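Local coordinates for protein DELTA1-pyrroline-2-carboxylate reductase (Thermococcus litoralis DSM 5473, PDB 6T3E) that probably catalyses the NAD(P)H-dependent reduction of Delta1-pyrroline-2-carboxylate to L-proline, a step of L-hydroxyproline metabolism, at residues V60-I65 with S269-L274; A89-S94 with A132-A137. All coordinates share one frame; numbering follows the deposited sequence.

Contact 1: V60-I65 with S269-L274; sequences VPLRTI and SKEGVL. With PRO (proline), chain E.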
ATOM      1  N   VAL B  60      11.578  -0.114  -5.004  1.00 46.37           N
ATOM      2  CA  VAL B  60      11.158   0.121  -3.622  1.00 44.96           C
ATOM      3  C   VAL B  60      10.785   1.587  -3.440  1.00 42.66           C
ATOM      4  O   VAL B  60      11.608   2.383  -2.960  1.00 43.33           O
ATOM      5  CB  VAL B  60      12.251  -0.262  -2.614  1.00 46.20           C
ATOM      6  CG1 VAL B  60      11.632  -0.501  -1.218  1.00 45.84           C
ATOM      7  CG2 VAL B  60      13.031  -1.457  -3.101  1.00 43.10           C
ATOM      8  N   PRO B  61       9.570   1.984  -3.811  1.00 38.72           N
ATOM      9  CA  PRO B  61       9.118   3.336  -3.498  1.00 36.45           C
ATOM     10  C   PRO B  61       9.039   3.488  -1.993  1.00 38.34           C
ATOM     11  O   PRO B  61       8.858   2.513  -1.267  1.00 41.91           O
ATOM     12  CB  PRO B  61       7.734   3.403  -4.145  1.00 40.26           C
ATOM     13  CG  PRO B  61       7.272   1.967  -4.149  1.00 37.94           C
ATOM     14  CD  PRO B  61       8.485   1.135  -4.334  1.00 36.63           C
ATOM     15  N   LEU B  62       9.195   4.717  -1.522  1.00 39.53           N
ATOM     16  CA  LEU B  62       9.149   4.946  -0.088  1.00 40.91           C
ATOM     17  C   LEU B  62       7.793   4.512   0.466  1.00 40.91           C
ATOM     18  O   LEU B  62       6.751   4.737  -0.154  1.00 42.64           O
ATOM     19  CB  LEU B  62       9.425   6.420   0.213  1.00 40.85           C
ATOM     20  CG  LEU B  62       9.419   6.902   1.666  1.00 34.92           C
ATOM     21  CD1 LEU B  62      10.540   6.244   2.459  1.00 34.07           C
ATOM     22  CD2 LEU B  62       9.568   8.412   1.675  1.00 29.02           C
ATOM     23  N   ARG B  63       7.815   3.822   1.607  1.00 38.70           N
ATOM     24  CA  ARG B  63       6.573   3.314   2.181  1.00 41.43           C
ATOM     25  C   ARG B  63       5.668   4.465   2.627  1.00 43.30           C
ATOM     26  O   ARG B  63       6.131   5.548   2.999  1.00 43.62           O
ATOM     27  CB  ARG B  63       6.844   2.389   3.374  1.00 38.30           C
ATOM     28  CG  ARG B  63       7.555   3.043   4.580  1.00 36.90           C
ATOM     29  CD  ARG B  63       7.663   2.057   5.753  1.00 38.65           C
ATOM     30  NE  ARG B  63       8.722   2.399   6.699  1.00 43.82           N
ATOM     31  CZ  ARG B  63       9.219   1.563   7.610  1.00 46.25           C
ATOM     32  NH1 ARG B  63       8.759   0.325   7.707  1.00 44.33           N
ATOM     33  NH2 ARG B  63      10.194   1.957   8.420  1.00 50.13           N
ATOM     34  N   THR B  64       4.363   4.206   2.588  1.00 39.16           N
ATOM     35  CA  THR B  64       3.346   5.170   2.973  1.00 35.16           C
ATOM     36  C   THR B  64       2.963   4.931   4.430  1.00 37.43           C
ATOM     37  O   THR B  64       2.638   3.801   4.812  1.00 35.10           O
ATOM     38  CB  THR B  64       2.133   5.036   2.054  1.00 34.80           C
ATOM     39  OG1 THR B  64       2.511   5.397   0.721  1.00 38.47           O
ATOM     40  CG2 THR B  64       1.006   5.943   2.507  1.00 33.55           C
ATOM     41  N   ILE B  65       3.041   5.978   5.252  1.00 36.33           N
ATOM     42  CA  ILE B  65       2.707   5.891   6.672  1.00 34.84           C
ATOM     43  C   ILE B  65       1.478   6.746   6.945  1.00 31.73           C
ATOM     44  O   ILE B  65       1.483   7.955   6.681  1.00 29.02           O
ATOM     45  CB  ILE B  65       3.879   6.321   7.564  1.00 33.70           C
ATOM     46  CG1 ILE B  65       5.122   5.496   7.238  1.00 30.07           C
ATOM     47  CG2 ILE B  65       3.514   6.161   9.042  1.00 35.02           C
ATOM     48  CD1 ILE B  65       6.246   5.716   8.207  1.00 27.00           C
ATOM     49  N   SER B 269      18.352   1.867   4.679  1.00 46.22           N
ATOM     50  CA  SER B 269      18.196   2.636   3.459  1.00 48.26           C
ATOM     51  C   SER B 269      18.230   4.107   3.844  1.00 49.83           C
ATOM     52  O   SER B 269      17.689   4.491   4.892  1.00 45.85           O
ATOM     53  CB  SER B 269      16.903   2.265   2.715  1.00 48.31           C
ATOM     54  OG  SER B 269      15.842   3.169   2.972  1.00 52.08           O
ATOM     55  N   LYS B 270      18.941   4.903   3.033  1.00 51.98           N
ATOM     56  CA  LYS B 270      19.037   6.334   3.295  1.00 51.09           C
ATOM     57  C   LYS B 270      17.673   6.993   3.165  1.00 51.34           C
ATOM     58  O   LYS B 270      17.274   7.800   4.017  1.00 50.63           O
ATOM     59  CB  LYS B 270      20.034   6.980   2.336  1.00 50.56           C
ATOM     60  CG  LYS B 270      21.317   7.420   2.991  1.00 55.38           C
ATOM     61  CD  LYS B 270      22.263   8.130   2.004  1.00 61.64           C
ATOM     62  CE  LYS B 270      23.103   7.143   1.175  1.00 62.89           C
ATOM     63  NZ  LYS B 270      24.145   7.805   0.316  1.00 62.73           N
ATOM     64  N   GLU B 271      16.916   6.606   2.138  1.00 46.48           N
ATOM     65  CA  GLU B 271      15.612   7.208   1.918  1.00 47.54           C
ATOM     66  C   GLU B 271      14.689   6.938   3.094  1.00 50.40           C
ATOM     67  O   GLU B 271      13.958   7.831   3.535  1.00 52.64           O
ATOM     68  CB  GLU B 271      15.012   6.671   0.619  1.00 48.60           C
ATOM     69  CG  GLU B 271      13.937   7.545   0.024  1.00 53.19           C
ATOM     70  CD  GLU B 271      13.374   6.968  -1.258  1.00 55.25           C
ATOM     71  OE1 GLU B 271      12.923   7.751  -2.120  1.00 52.28           O
ATOM     72  OE2 GLU B 271      13.376   5.725  -1.395  1.00 62.54           O
ATOM     73  N   GLY B 272      14.738   5.720   3.639  1.00 50.27           N
ATOM     74  CA  GLY B 272      13.864   5.386   4.749  1.00 45.46           C
ATOM     75  C   GLY B 272      14.304   6.015   6.059  1.00 45.58           C
ATOM     76  O   GLY B 272      13.512   6.673   6.741  1.00 44.62           O
ATOM     77  N   VAL B 273      15.576   5.846   6.421  1.00 44.58           N
ATOM     78  CA  VAL B 273      16.016   6.308   7.735  1.00 44.83           C
ATOM     79  C   VAL B 273      15.890   7.825   7.834  1.00 44.20           C
ATOM     80  O   VAL B 273      15.302   8.352   8.785  1.00 44.53           O
ATOM     81  CB  VAL B 273      17.457   5.845   8.023  1.00 46.26           C
ATOM     82  CG1 VAL B 273      18.131   6.811   8.965  1.00 47.63           C
ATOM     83  CG2 VAL B 273      17.484   4.437   8.617  1.00 44.08           C
ATOM     84  N   LEU B 274      16.370   8.543   6.812  1.00 47.66           N
ATOM     85  CA  LEU B 274      16.358  10.004   6.827  1.00 50.73           C
ATOM     86  C   LEU B 274      14.952  10.591   6.830  1.00 49.15           C
ATOM     87  O   LEU B 274      14.783  11.755   7.203  1.00 50.92           O
ATOM     88  CB  LEU B 274      17.113  10.552   5.617  1.00 53.67           C
ATOM     89  CG  LEU B 274      18.635  10.436   5.629  1.00 52.12           C
ATOM     90  CD1 LEU B 274      19.186  10.623   4.221  1.00 56.38           C
ATOM     91  CD2 LEU B 274      19.229  11.432   6.560  1.00 45.43           C
TER
HETATM   92  N   PRO E 401       8.388  -0.649  11.301  1.00 45.38           N
HETATM   93  CA  PRO E 401       8.189  -2.099  11.223  1.00 46.29           C
HETATM   94  C   PRO E 401       8.310  -2.682   9.817  1.00 50.98           C
HETATM   95  O   PRO E 401       8.899  -2.090   8.900  1.00 51.27           O
HETATM   96  CB  PRO E 401       6.765  -2.272  11.749  1.00 44.23           C
HETATM   97  CG  PRO E 401       6.617  -1.179  12.763  1.00 43.63           C
HETATM   98  CD  PRO E 401       7.507  -0.031  12.312  1.00 45.22           C
HETATM   99  OXT PRO E 401       7.807  -3.778   9.567  1.00 53.03           O
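Leu62 lays its CB over one face of the Glu271 carboxylate, 4.2 Å from Glu271 CD, while the other flat group here, the guanidinium of Arg63, receives the bound proline at its edge and in its plane. Two parts of the ornithine cyclodeaminase/mu-crystallin fold meet in this way: the outer strand 58-68 of the mixed sheet, interrupted here by loop, and the N-terminal turn of helix 270-276, which follows strand 264-267 of the parallel, nucleotide-binding sheet. With CG opposite the backbone N (chi1 180°), Leu62 reaches across to the helix. Its CD1 stops 3.9 Å from Glu271 O and 4.1 Å from Gly272 CA, so one methyl packs against the first-turn backbone at the point where the chains come nearest. The extended Glu271 chain carries OE2 to 4.1 Å from Val60 O, where two acceptors form no bond. The contact is therefore van der Waals packing at a partly exposed seam.

Arg63 turns from the seam into the proline pocket. Its extended chain carries NH1 to within 2.7 Å of the proline O, a hydrogen bond bent to 137° that helps hold the carboxylate of the bound proline. NE forms a salt bridge with Glu276 on the same helix and NH2 bonds to Val321 O, which should fix the rotation of the group. Pro61 and Thr64 pack on Thr64 and Pro61 of the second subunit. At the start of the helix Ser269 is the N-cap, its OG accepting from Gly272 N at 2.9 Å with an N-H...O angle of 149°.

Contact 2: A89-S94 with A132-A137; sequences AVKVVS and AMRTGA. With NAI (1,4-dihydronicotinamide adenine dinucleotide), chain F; PRO (proline), chain E.
Lys91 and Arg134 approach each other from opposite directions and close on the carboxylate of the bound proline. Lys91 NZ donates to OXT of the proline at 2.7 Å, and Arg134 NH2 donates to its O at 2.9 Å with an angle of 156°, that oxygen lying in the guanidinium plane. Lys91 NZ sits over one face of this guanidinium, displaced toward its rim and 3.1 Å from Arg134 NH1; the two cations are gathered round a shared anion. Val93 adds a nonpolar wall, its CG2 3.5 Å from the proline CB.

In the fold, strand 87-95, an inner strand of the mixed sheet, supplies Lys91 and Val93, and helix 128-146 supplies Arg134 and Thr135, so the pocket lies between sheet and helix with the nicotinamide beside it. Thr135 OG1 accepts from the carboxamide N7N of the dinucleotide in a weak bond, and also from Arg134 NE at 3.2 Å.

Further out, Asp327 forms salt bridges with both Lys91 NZ and Arg134 NH1 and probably offsets their paired charge. Glu326 pairs with Arg134 NE, and Thr131 OG1 takes a hydrogen bond with Lys91 NZ. With an alanine in place of Arg134, proline O would probably lose one of its donors, and Glu326 and Asp327 would each be likely to lose a cationic partner. Bends at chi2 (117°) and chi3 (-136°) curl the arginine so that its NE faces the hydroxyl of Thr135.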
ATOM      1  N   ALA B  89       5.301  -8.015  -3.819  1.00 32.80           N
ATOM      2  CA  ALA B  89       4.600  -8.148  -2.549  1.00 33.55           C
ATOM      3  C   ALA B  89       4.385  -6.800  -1.883  1.00 35.56           C
ATOM      4  O   ALA B  89       5.179  -5.862  -2.036  1.00 32.11           O
ATOM      5  CB  ALA B  89       5.349  -9.050  -1.569  1.00 32.20           C
ATOM      6  N   VAL B  90       3.323  -6.744  -1.084  1.00 36.59           N
ATOM      7  CA  VAL B  90       3.025  -5.605  -0.233  1.00 36.55           C
ATOM      8  C   VAL B  90       2.707  -6.103   1.179  1.00 40.31           C
ATOM      9  O   VAL B  90       1.983  -7.088   1.360  1.00 41.70           O
ATOM     10  CB  VAL B  90       1.865  -4.778  -0.828  1.00 34.53           C
ATOM     11  CG1 VAL B  90       0.617  -5.646  -1.011  1.00 28.29           C
ATOM     12  CG2 VAL B  90       1.592  -3.516   0.012  1.00 32.52           C
ATOM     13  N   LYS B  91       3.267  -5.435   2.182  1.00 42.40           N
ATOM     14  CA  LYS B  91       2.995  -5.742   3.578  1.00 39.18           C
ATOM     15  C   LYS B  91       2.227  -4.585   4.196  1.00 38.77           C
ATOM     16  O   LYS B  91       2.565  -3.420   3.965  1.00 44.51           O
ATOM     17  CB  LYS B  91       4.290  -5.994   4.358  1.00 40.97           C
ATOM     18  CG  LYS B  91       4.096  -6.362   5.836  1.00 36.94           C
ATOM     19  CD  LYS B  91       5.423  -6.769   6.494  1.00 37.06           C
ATOM     20  CE  LYS B  91       6.179  -5.552   7.039  1.00 38.17           C
ATOM     21  NZ  LYS B  91       7.344  -5.916   7.913  1.00 36.80           N
ATOM     22  N   VAL B  92       1.171  -4.906   4.935  1.00 37.58           N
ATOM     23  CA  VAL B  92       0.403  -3.933   5.702  1.00 35.87           C
ATOM     24  C   VAL B  92       0.706  -4.217   7.163  1.00 37.79           C
ATOM     25  O   VAL B  92       0.256  -5.232   7.701  1.00 41.84           O
ATOM     26  CB  VAL B  92      -1.097  -4.020   5.418  1.00 32.81           C
ATOM     27  CG1 VAL B  92      -1.809  -2.918   6.166  1.00 27.00           C
ATOM     28  CG2 VAL B  92      -1.365  -3.934   3.913  1.00 34.23           C
ATOM     29  N   VAL B  93       1.539  -3.381   7.780  1.00 32.09           N
ATOM     30  CA  VAL B  93       1.974  -3.570   9.157  1.00 29.98           C
ATOM     31  C   VAL B  93       1.603  -2.343   9.982  1.00 31.87           C
ATOM     32  O   VAL B  93       1.719  -1.201   9.521  1.00 28.14           O
ATOM     33  CB  VAL B  93       3.490  -3.841   9.242  1.00 31.03           C
ATOM     34  CG1 VAL B  93       4.270  -2.701   8.633  1.00 31.78           C
ATOM     35  CG2 VAL B  93       3.903  -4.028  10.685  1.00 27.39           C
ATOM     36  N   SER B  94       1.215  -2.583  11.231  1.00 35.75           N
ATOM     37  CA  SER B  94       0.746  -1.535  12.120  1.00 37.49           C
ATOM     38  C   SER B  94       1.532  -1.572  13.419  1.00 33.53           C
ATOM     39  O   SER B  94       2.006  -2.627  13.855  1.00 33.65           O
ATOM     40  CB  SER B  94      -0.746  -1.672  12.416  1.00 43.43           C
ATOM     41  OG  SER B  94      -1.009  -2.913  13.040  1.00 49.12           O
ATOM     42  N   ALA B 132       9.046 -10.131  12.162  1.00 38.21           N
ATOM     43  CA  ALA B 132      10.085 -10.373  13.156  1.00 37.48           C
ATOM     44  C   ALA B 132      11.259 -11.138  12.550  1.00 42.40           C
ATOM     45  O   ALA B 132      12.422 -10.832  12.846  1.00 41.81           O
ATOM     46  CB  ALA B 132       9.494 -11.119  14.351  1.00 33.17           C
ATOM     47  N   MET B 133      10.983 -12.134  11.694  1.00 43.41           N
ATOM     48  CA  MET B 133      12.072 -12.906  11.105  1.00 37.66           C
ATOM     49  C   MET B 133      12.927 -12.038  10.189  1.00 33.18           C
ATOM     50  O   MET B 133      14.155 -12.004  10.323  1.00 31.94           O
ATOM     51  CB  MET B 133      11.524 -14.125  10.355  1.00 41.89           C
ATOM     52  CG  MET B 133      10.839 -15.159  11.260  1.00 45.57           C
ATOM     53  SD  MET B 133      11.977 -16.111  12.313  1.00 50.90           S
ATOM     54  CE  MET B 133      13.078 -16.822  11.087  1.00 45.91           C
ATOM     55  N   ARG B 134      12.292 -11.290   9.284  1.00 33.50           N
ATOM     56  CA  ARG B 134      13.051 -10.474   8.333  1.00 37.62           C
ATOM     57  C   ARG B 134      13.785  -9.327   9.020  1.00 41.35           C
ATOM     58  O   ARG B 134      14.842  -8.897   8.540  1.00 41.07           O
ATOM     59  CB  ARG B 134      12.120  -9.939   7.239  1.00 35.04           C
ATOM     60  CG  ARG B 134      11.127  -8.901   7.734  1.00 34.60           C
ATOM     61  CD  ARG B 134      11.340  -7.569   7.095  1.00 31.64           C
ATOM     62  NE  ARG B 134      11.270  -6.475   8.051  1.00 30.00           N
ATOM     63  CZ  ARG B 134      10.647  -5.326   7.818  1.00 30.36           C
ATOM     64  NH1 ARG B 134      10.031  -5.122   6.668  1.00 27.95           N
ATOM     65  NH2 ARG B 134      10.633  -4.382   8.736  1.00 37.56           N
ATOM     66  N   THR B 135      13.240  -8.809  10.128  1.00 39.93           N
ATOM     67  CA  THR B 135      13.918  -7.748  10.867  1.00 33.87           C
ATOM     68  C   THR B 135      15.169  -8.265  11.563  1.00 38.47           C
ATOM     69  O   THR B 135      16.225  -7.627  11.507  1.00 44.54           O
ATOM     70  CB  THR B 135      12.963  -7.138  11.886  1.00 32.26           C
ATOM     71  OG1 THR B 135      11.844  -6.557  11.206  1.00 32.07           O
ATOM     72  CG2 THR B 135      13.671  -6.077  12.714  1.00 34.31           C
ATOM     73  N   GLY B 136      15.070  -9.419  12.226  1.00 37.74           N
ATOM     74  CA  GLY B 136      16.249 -10.014  12.827  1.00 39.12           C
ATOM     75  C   GLY B 136      17.306 -10.369  11.798  1.00 42.54           C
ATOM     76  O   GLY B 136      18.497 -10.129  12.007  1.00 44.95           O
ATOM     77  N   ALA B 137      16.879 -10.934  10.664  1.00 38.74           N
ATOM     78  CA  ALA B 137      17.826 -11.328   9.627  1.00 40.70           C
ATOM     79  C   ALA B 137      18.513 -10.122   9.013  1.00 38.39           C
ATOM     80  O   ALA B 137      19.709 -10.182   8.694  1.00 37.54           O
ATOM     81  CB  ALA B 137      17.117 -12.139   8.544  1.00 45.85           C
TER
HETATM   82  PA  NAI F 402       7.091  -4.932  21.806  1.00 31.72           P
HETATM   83  O1A NAI F 402       6.069  -4.017  22.430  1.00 29.19           O
HETATM   84  O2A NAI F 402       6.550  -6.348  21.752  1.00 40.13           O
HETATM   85  O5B NAI F 402       8.545  -4.873  22.574  1.00 33.81           O
HETATM   86  C5B NAI F 402       8.981  -3.559  22.903  1.00 38.51           C
HETATM   87  C4B NAI F 402       9.862  -3.630  24.227  1.00 42.55           C
HETATM   88  O4B NAI F 402      10.430  -2.492  24.451  1.00 43.09           O
HETATM   89  C3B NAI F 402       8.937  -3.894  25.437  1.00 43.60           C
HETATM   90  O3B NAI F 402       9.335  -5.036  26.049  1.00 44.35           O
HETATM   91  C2B NAI F 402       9.122  -2.644  26.322  1.00 38.88           C
HETATM   92  O2B NAI F 402       8.934  -2.986  27.783  1.00 33.85           O
HETATM   93  C1B NAI F 402      10.346  -2.286  26.056  1.00 42.64           C
HETATM   94  N9A NAI F 402      10.604  -0.912  26.391  1.00 40.24           N
HETATM   95  C8A NAI F 402       9.820   0.095  25.995  1.00 38.55           C
HETATM   96  N7A NAI F 402      10.340   1.220  26.474  1.00 38.48           N
HETATM   97  C5A NAI F 402      11.450   0.909  27.165  1.00 38.73           C
HETATM   98  C6A NAI F 402      12.339   1.706  27.845  1.00 44.54           C
HETATM   99  N6A NAI F 402      12.401   3.139  28.065  1.00 47.56           N
HETATM  100  N1A NAI F 402      13.383   1.163  28.468  1.00 47.41           N
HETATM  101  C2A NAI F 402      13.564  -0.179  28.410  1.00 48.92           C
HETATM  102  N3A NAI F 402      12.688  -0.965  27.736  1.00 44.31           N
HETATM  103  C4A NAI F 402      11.620  -0.402  27.116  1.00 38.15           C
HETATM  104  O3  NAI F 402       7.345  -4.342  20.271  1.00 36.86           O
HETATM  105  PN  NAI F 402       8.451  -4.996  19.210  1.00 35.12           P
HETATM  106  O1N NAI F 402       7.619  -5.793  18.224  1.00 31.24           O
HETATM  107  O2N NAI F 402       9.474  -5.829  19.928  1.00 33.90           O
HETATM  108  O5D NAI F 402       9.217  -3.789  18.439  1.00 37.88           O
HETATM  109  C5D NAI F 402      10.329  -3.249  19.053  1.00 38.37           C
HETATM  110  C4D NAI F 402      10.748  -1.978  18.267  1.00 39.06           C
HETATM  111  O4D NAI F 402      11.192  -2.275  17.061  1.00 36.66           O
HETATM  112  C3D NAI F 402       9.526  -1.073  18.052  1.00 36.72           C
HETATM  113  O3D NAI F 402       9.907   0.243  18.230  1.00 36.34           O
HETATM  114  C2D NAI F 402       9.141  -1.278  16.579  1.00 37.62           C
HETATM  115  O2D NAI F 402       8.378  -0.044  16.097  1.00 25.91           O
HETATM  116  C1D NAI F 402      10.307  -1.434  16.006  1.00 38.30           C
HETATM  117  N1N NAI F 402      10.178  -2.222  14.769  1.00 42.26           N
HETATM  118  C2N NAI F 402      10.934  -1.875  13.580  1.00 42.10           C
HETATM  119  C3N NAI F 402      11.169  -2.942  12.475  1.00 37.87           C
HETATM  120  C7N NAI F 402      12.461  -2.762  11.633  1.00 35.60           C
HETATM  121  O7N NAI F 402      13.189  -1.888  11.929  1.00 38.91           O
HETATM  122  N7N NAI F 402      12.756  -3.669  10.501  1.00 33.93           N
HETATM  123  C4N NAI F 402      10.605  -4.341  12.626  1.00 33.91           C
HETATM  124  C5N NAI F 402       9.424  -4.422  13.602  1.00 32.76           C
HETATM  125  C6N NAI F 402       9.289  -3.367  14.714  1.00 42.36           C
HETATM  126  N   PRO E 401       8.388  -0.649  11.301  1.00 45.38           N
HETATM  127  CA  PRO E 401       8.189  -2.099  11.223  1.00 46.29           C
HETATM  128  C   PRO E 401       8.310  -2.682   9.817  1.00 50.98           C
HETATM  129  O   PRO E 401       8.899  -2.090   8.900  1.00 51.27           O
HETATM  130  CB  PRO E 401       6.765  -2.272  11.749  1.00 44.23           C
HETATM  131  CG  PRO E 401       6.617  -1.179  12.763  1.00 43.63           C
HETATM  132  CD  PRO E 401       7.507  -0.031  12.312  1.00 45.22           C
HETATM  133  OXT PRO E 401       7.807  -3.778   9.567  1.00 53.03           O

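Overall arrangement
Contact 2 is buried near the middle of the chain, whereas contact 1 lies farther from the centre and is only partly buried. Both draw on the same mixed sheet, contact 1 on its outer strand and contact 2 on an inner one, but they join it to different helices. Their centres are 14 Å apart and their nearest atoms about 5 Å, without touching; the bound proline bridges them, taking Arg63 from one and Lys91 with Arg134 from the other. Across its segments contact 1 is van der Waals packing of one leucine against helix backbone and a carboxylate, while contact 2 is a cationic cluster built round an anion. Both also reach the second subunit.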